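Side-chain contacts in secretory-abundant heat soluble protein 1 (Ramazzottius varieornatus, PDB 5XN9), which acts as a secreted, heat-soluble molecular shield in water-deficient conditions, one of the tardigrade proteins essential for desiccation tolerance, with a fatty acid-binding-protein-like fold: residues I18-F21 and D22-I25; K113-D117 and E118-T122. All coordinates share one frame; numbering follows the deposited sequence.

Interaction 1 turns the chain from strand 10-19 into helix 21-27, whereas interaction 2, later in the chain, closes the hairpin of strands 106-114 and 118-125. Their centres lie about 17 Å apart and their nearest atoms about 7 Å, so the two do not touch; both reach the same antiparallel sheet, with strand 128-136 lying next to both 10-19 and 118-125. A bound acetate, probably from the crystallisation liquor, connects them: Lys121 NZ of interaction 2 bonds to it, and Phe21 CZ of interaction 1 comes within 4.0 Å of the acetate O. Tyr123 and Arg132 also bond to it, consistent with a carboxylate site inside a fatty acid-binding-protein-like barrel.

Interaction 1 of 2, residues I18-F21 and D22-I25; sequences IENF and DAFI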
loop_
_atom_site.group_PDB
_atom_site.type_symbol
_atom_site.label_atom_id
_atom_site.label_comp_id
_atom_site.label_asym_id
_atom_site.label_seq_id
_atom_site.Cartn_x
_atom_site.Cartn_y
_atom_site.Cartn_z
ATOM N N ILE A 18 6.425 -9.143 -9.794
ATOM C CA ILE A 18 7.009 -8.410 -8.682
ATOM C C ILE A 18 8.440 -8.102 -9.093
ATOM O O ILE A 18 9.051 -8.851 -9.861
ATOM C CB ILE A 18 6.922 -9.256 -7.385
ATOM C CG1 ILE A 18 7.368 -8.461 -6.158
ATOM C CG2 ILE A 18 7.700 -10.561 -7.534
ATOM C CD1 ILE A 18 6.915 -9.096 -4.856
ATOM N N GLU A 19 8.963 -6.972 -8.622
ATOM C CA GLU A 19 10.278 -6.523 -9.061
ATOM C C GLU A 19 11.003 -5.847 -7.912
ATOM O O GLU A 19 10.497 -4.874 -7.344
ATOM C CB GLU A 19 10.147 -5.563 -10.242
ATOM C CG GLU A 19 11.465 -5.092 -10.814
ATOM C CD GLU A 19 11.261 -4.160 -11.984
ATOM O OE1 GLU A 19 11.072 -4.656 -13.116
ATOM O OE2 GLU A 19 11.259 -2.930 -11.759
ATOM N N ASN A 20 12.175 -6.375 -7.568
ATOM C CA ASN A 20 13.104 -5.761 -6.622
ATOM C C ASN A 20 12.526 -5.641 -5.217
ATOM O O ASN A 20 12.971 -4.798 -4.426
ATOM C CB ASN A 20 13.606 -4.399 -7.118
ATOM C CG ASN A 20 14.960 -4.038 -6.547
ATOM O OD1 ASN A 20 15.820 -4.904 -6.374
ATOM N ND2 ASN A 20 15.159 -2.756 -6.249
ATOM N N PHE A 21 11.536 -6.469 -4.885
ATOM C CA PHE A 21 10.844 -6.295 -3.615
ATOM C C PHE A 21 11.722 -6.669 -2.429
ATOM O O PHE A 21 11.596 -6.068 -1.357
ATOM C CB PHE A 21 9.543 -7.095 -3.602
ATOM C CG PHE A 21 8.565 -6.638 -2.566
ATOM C CD1 PHE A 21 7.860 -5.462 -2.740
ATOM C CD2 PHE A 21 8.346 -7.385 -1.420
ATOM C CE1 PHE A 21 6.953 -5.030 -1.787
ATOM C CE2 PHE A 21 7.444 -6.963 -0.462
ATOM C CZ PHE A 21 6.744 -5.781 -0.647
ATOM N N ASP A 22 12.612 -7.653 -2.593
ATOM C CA ASP A 22 13.498 -8.014 -1.490
ATOM C C ASP A 22 14.456 -6.877 -1.149
ATOM O O ASP A 22 14.749 -6.639 0.029
ATOM C CB ASP A 22 14.245 -9.310 -1.810
ATOM C CG ASP A 22 13.397 -10.546 -1.572
ATOM O OD1 ASP A 22 12.169 -10.412 -1.372
ATOM O OD2 ASP A 22 13.957 -11.660 -1.592
ATOM N N ALA A 23 14.947 -6.159 -2.163
ATOM C CA ALA A 23 15.812 -5.011 -1.909
ATOM C C ALA A 23 15.065 -3.923 -1.153
ATOM O O ALA A 23 15.635 -3.251 -0.285
ATOM C CB ALA A 23 16.358 -4.461 -3.226
ATOM N N PHE A 24 13.784 -3.733 -1.473
ATOM C CA PHE A 24 12.978 -2.761 -0.746
ATOM C C PHE A 24 12.781 -3.193 0.702
ATOM O O PHE A 24 12.965 -2.396 1.629
ATOM C CB PHE A 24 11.636 -2.572 -1.445
ATOM C CG PHE A 24 10.667 -1.741 -0.659
ATOM C CD1 PHE A 24 10.821 -0.365 -0.575
ATOM C CD2 PHE A 24 9.610 -2.337 0.007
ATOM C CE1 PHE A 24 9.927 0.402 0.156
ATOM C CE2 PHE A 24 8.718 -1.578 0.740
ATOM C CZ PHE A 24 8.876 -0.205 0.815
ATOM N N ILE A 25 12.412 -4.459 0.912
ATOM C CA ILE A 25 12.230 -4.976 2.266
ATOM C C ILE A 25 13.524 -4.870 3.064
ATOM O O ILE A 25 13.516 -4.458 4.231
ATOM C CB ILE A 25 11.687 -6.416 2.219
ATOM C CG1 ILE A 25 10.272 -6.427 1.643
ATOM C CG2 ILE A 25 11.695 -7.046 3.602
ATOM C CD1 ILE A 25 9.291 -5.586 2.436
HETATM O O HOH W 1 15.362 -7.568 -4.487
#
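Ile25 and Phe24 both approach the Phe21 ring obliquely from the same side of its plane, Ile25 toward CE2 and Phe24 toward CE1. Ile25 CG1 packs 3.6 Å from Phe21 CE2, with Ile25 CD1 beside it, whereas Phe24 approaches more loosely, its CD2 4.2 Å from Phe21 CE1. The two ring planes are inclined at 42°, an oblique pairing rather than a stack. Phe21 has its CG turned anti to the backbone N (chi1 -161°), which sets it beside its own carbonyl carbon and lets CE2 meet Ile25. The first helical turn is closed by Ile25 N bonding to Phe21 O at 2.9 Å and Phe24 N to Asn20 O at 3.2 Å. Asn20 occupies the N-cap position without a side-chain cap; instead a water links its OD1 to Ala23 N, and its ND2 bonds to Thr129 O. With Phe21 cut back to an alanine, Ile25 and Phe24 are likely to face a gap and Tyr123 to lose its edge-to-face partner. In the fold, the contact carries strand 10-19 into helix 21-27, with Phe21 and Phe24 resting on Ala130 of strand 128-136 and Ile25 packing against Leu32 and Tyr35 of helix 32-35, as in the helical lid of fatty acid-binding proteins.

Interaction 2 of 2, residues K113-D117 and E118-T122; sequences KVNGD and ELEKT. With ACY (acetic acid), chain L.
Val114 and Leu119 form the close-packed part of this hairpin end, where Val114 CG2 meets Leu119 CD1 at 3.8 Å. They are a non-hydrogen-bonded antiparallel pair, and Trp12 of strand 10-19 lies against both side chains. The first torsion of Val114 (chi1 172°) turns CG2 toward the leucine while CG1 sits 3.5 Å from Glu118 O. The neighbouring pair, Lys113 with Glu120, is hydrogen-bonded. Glu120 N reaches Lys113 O at 2.7 Å along a nearly straight path (174°). In return, Lys113 N reaches Glu120 O at 2.9 Å. A further bond, from Asn115 N to Glu118 O at 3.0 Å, is more bent.

The other face is looser. The extended Lys113 chain runs outward without ion-pairing to Glu120; in the conformer described, Glu120 OE1 forms a salt bridge to Lys131, while Glu118 OE1 pairs with Arg17. The turn itself is exposed and Asp117 is poorly ordered. At the backbone angles of Gly116 a CB would be jammed against the preceding carbonyl oxygen, which accounts for a glycine here.

Lys121 points its straight chain to the same side as Leu119, and is buried; its NZ donates to the acetate OXT at 2.6 Å and also bonds to Tyr112 OH. Tyr123 and Arg132 are further partners of the acetate, which probably comes from the crystallisation liquor. This is a beta hairpin of a fatty acid-binding-protein-like barrel, and the acetate on its Leu119 and Lys121 side lies in a position consistent with that of the fatty-acid carboxylate in the related binding proteins.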
loop_
_atom_site.group_PDB
_atom_site.type_symbol
_atom_site.label_atom_id
_atom_site.label_comp_id
_atom_site.label_asym_id
_atom_site.label_seq_id
_atom_site.Cartn_x
_atom_site.Cartn_y
_atom_site.Cartn_z
ATOM N N LYS A 113 -0.996 3.059 -9.263
ATOM C CA LYS A 113 -1.187 3.534 -10.627
ATOM C C LYS A 113 -1.936 2.465 -11.409
ATOM O O LYS A 113 -1.437 1.345 -11.570
ATOM C CB LYS A 113 0.176 3.818 -11.264
ATOM C CG LYS A 113 0.158 4.184 -12.734
ATOM C CD LYS A 113 1.594 4.364 -13.221
ATOM C CE LYS A 113 1.699 4.512 -14.737
ATOM N NZ LYS A 113 3.099 4.814 -15.166
ATOM N N VAL A 114 -3.126 2.809 -11.896
ATOM C CA VAL A 114 -4.011 1.853 -12.549
ATOM C C VAL A 114 -3.862 2.029 -14.053
ATOM O O VAL A 114 -4.217 3.074 -14.605
ATOM C CB VAL A 114 -5.466 2.023 -12.089
ATOM C CG1 VAL A 114 -6.391 1.150 -12.925
ATOM C CG2 VAL A 114 -5.587 1.675 -10.614
ATOM N N ASN A 115 -3.322 1.006 -14.712
ATOM C CA ASN A 115 -3.110 1.008 -16.153
ATOM C C ASN A 115 -4.330 0.512 -16.914
ATOM O O ASN A 115 -4.256 0.333 -18.135
ATOM C CB ASN A 115 -1.897 0.139 -16.500
ATOM C CG ASN A 115 -0.724 0.363 -15.556
ATOM O OD1 ASN A 115 -0.758 -0.045 -14.394
ATOM N ND2 ASN A 115 0.325 1.004 -16.058
ATOM N N GLY A 116 -5.450 0.304 -16.225
ATOM C CA GLY A 116 -6.602 -0.354 -16.804
ATOM C C GLY A 116 -6.572 -1.829 -16.466
ATOM O O GLY A 116 -5.598 -2.515 -16.793
ATOM N N ASP A 117 -7.609 -2.319 -15.777
ATOM C CA ASP A 117 -7.708 -3.709 -15.327
ATOM C C ASP A 117 -6.650 -4.062 -14.284
ATOM O O ASP A 117 -6.879 -4.916 -13.419
ATOM C CB ASP A 117 -7.629 -4.691 -16.504
ATOM C CG ASP A 117 -8.319 -4.172 -17.753
ATOM O OD1 ASP A 117 -9.499 -3.772 -17.664
ATOM O OD2 ASP A 117 -7.675 -4.163 -18.824
ATOM N N GLU A 118 -5.494 -3.409 -14.350
ATOM C CA GLU A 118 -4.323 -3.758 -13.565
ATOM C C GLU A 118 -3.882 -2.562 -12.727
ATOM O O GLU A 118 -4.031 -1.406 -13.132
ATOM C CB GLU A 118 -3.207 -4.228 -14.509
ATOM C CG GLU A 118 -1.788 -3.838 -14.146
ATOM C CD GLU A 118 -0.786 -4.357 -15.164
ATOM O OE1 GLU A 118 -0.732 -5.589 -15.372
ATOM O OE2 GLU A 118 -0.067 -3.534 -15.768
ATOM N N LEU A 119 -3.362 -2.842 -11.537
ATOM C CA LEU A 119 -2.843 -1.803 -10.657
ATOM C C LEU A 119 -1.366 -2.068 -10.416
ATOM O O LEU A 119 -0.990 -3.165 -9.990
ATOM C CB LEU A 119 -3.600 -1.771 -9.321
ATOM C CG LEU A 119 -3.310 -0.580 -8.404
ATOM C CD1 LEU A 119 -4.519 -0.289 -7.533
ATOM C CD2 LEU A 119 -2.095 -0.850 -7.543
ATOM N N GLU A 120 -0.542 -1.054 -10.659
ATOM C CA GLU A 120 0.894 -1.123 -10.421
ATOM C C GLU A 120 1.200 -0.351 -9.141
ATOM O O GLU A 120 0.900 0.843 -9.052
ATOM C CB GLU A 120 1.640 -0.512 -11.609
ATOM C CG GLU A 120 3.156 -0.615 -11.546
ATOM C CD GLU A 120 3.838 -0.035 -12.781
ATOM O OE1 GLU A 120 4.817 0.726 -12.617
ATOM O OE2 GLU A 120 3.397 -0.337 -13.913
ATOM N N LYS A 121 1.765 -1.033 -8.147
ATOM C CA LYS A 121 2.159 -0.393 -6.900
ATOM C C LYS A 121 3.668 -0.226 -6.886
ATOM O O LYS A 121 4.410 -1.182 -7.137
ATOM C CB LYS A 121 1.712 -1.176 -5.667
ATOM C CG LYS A 121 1.983 -0.415 -4.381
ATOM C CD LYS A 121 1.262 -1.008 -3.181
ATOM C CE LYS A 121 1.614 -0.224 -1.940
ATOM N NZ LYS A 121 1.119 -0.881 -0.705
ATOM N N THR A 122 4.115 0.992 -6.616
ATOM C CA THR A 122 5.531 1.305 -6.526
ATOM C C THR A 122 5.853 1.647 -5.081
ATOM O O THR A 122 5.114 2.398 -4.437
ATOM C CB THR A 122 5.871 2.479 -7.441
ATOM O OG1 THR A 122 5.525 2.140 -8.789
ATOM C CG2 THR A 122 7.356 2.787 -7.376
HETATM C C ACY L . 1.997 -4.540 -0.057
HETATM O O ACY L . 2.781 -5.224 -0.752
HETATM O OXT ACY L . 1.515 -3.446 -0.422
HETATM C CH3 ACY L . 1.607 -5.063 1.296
#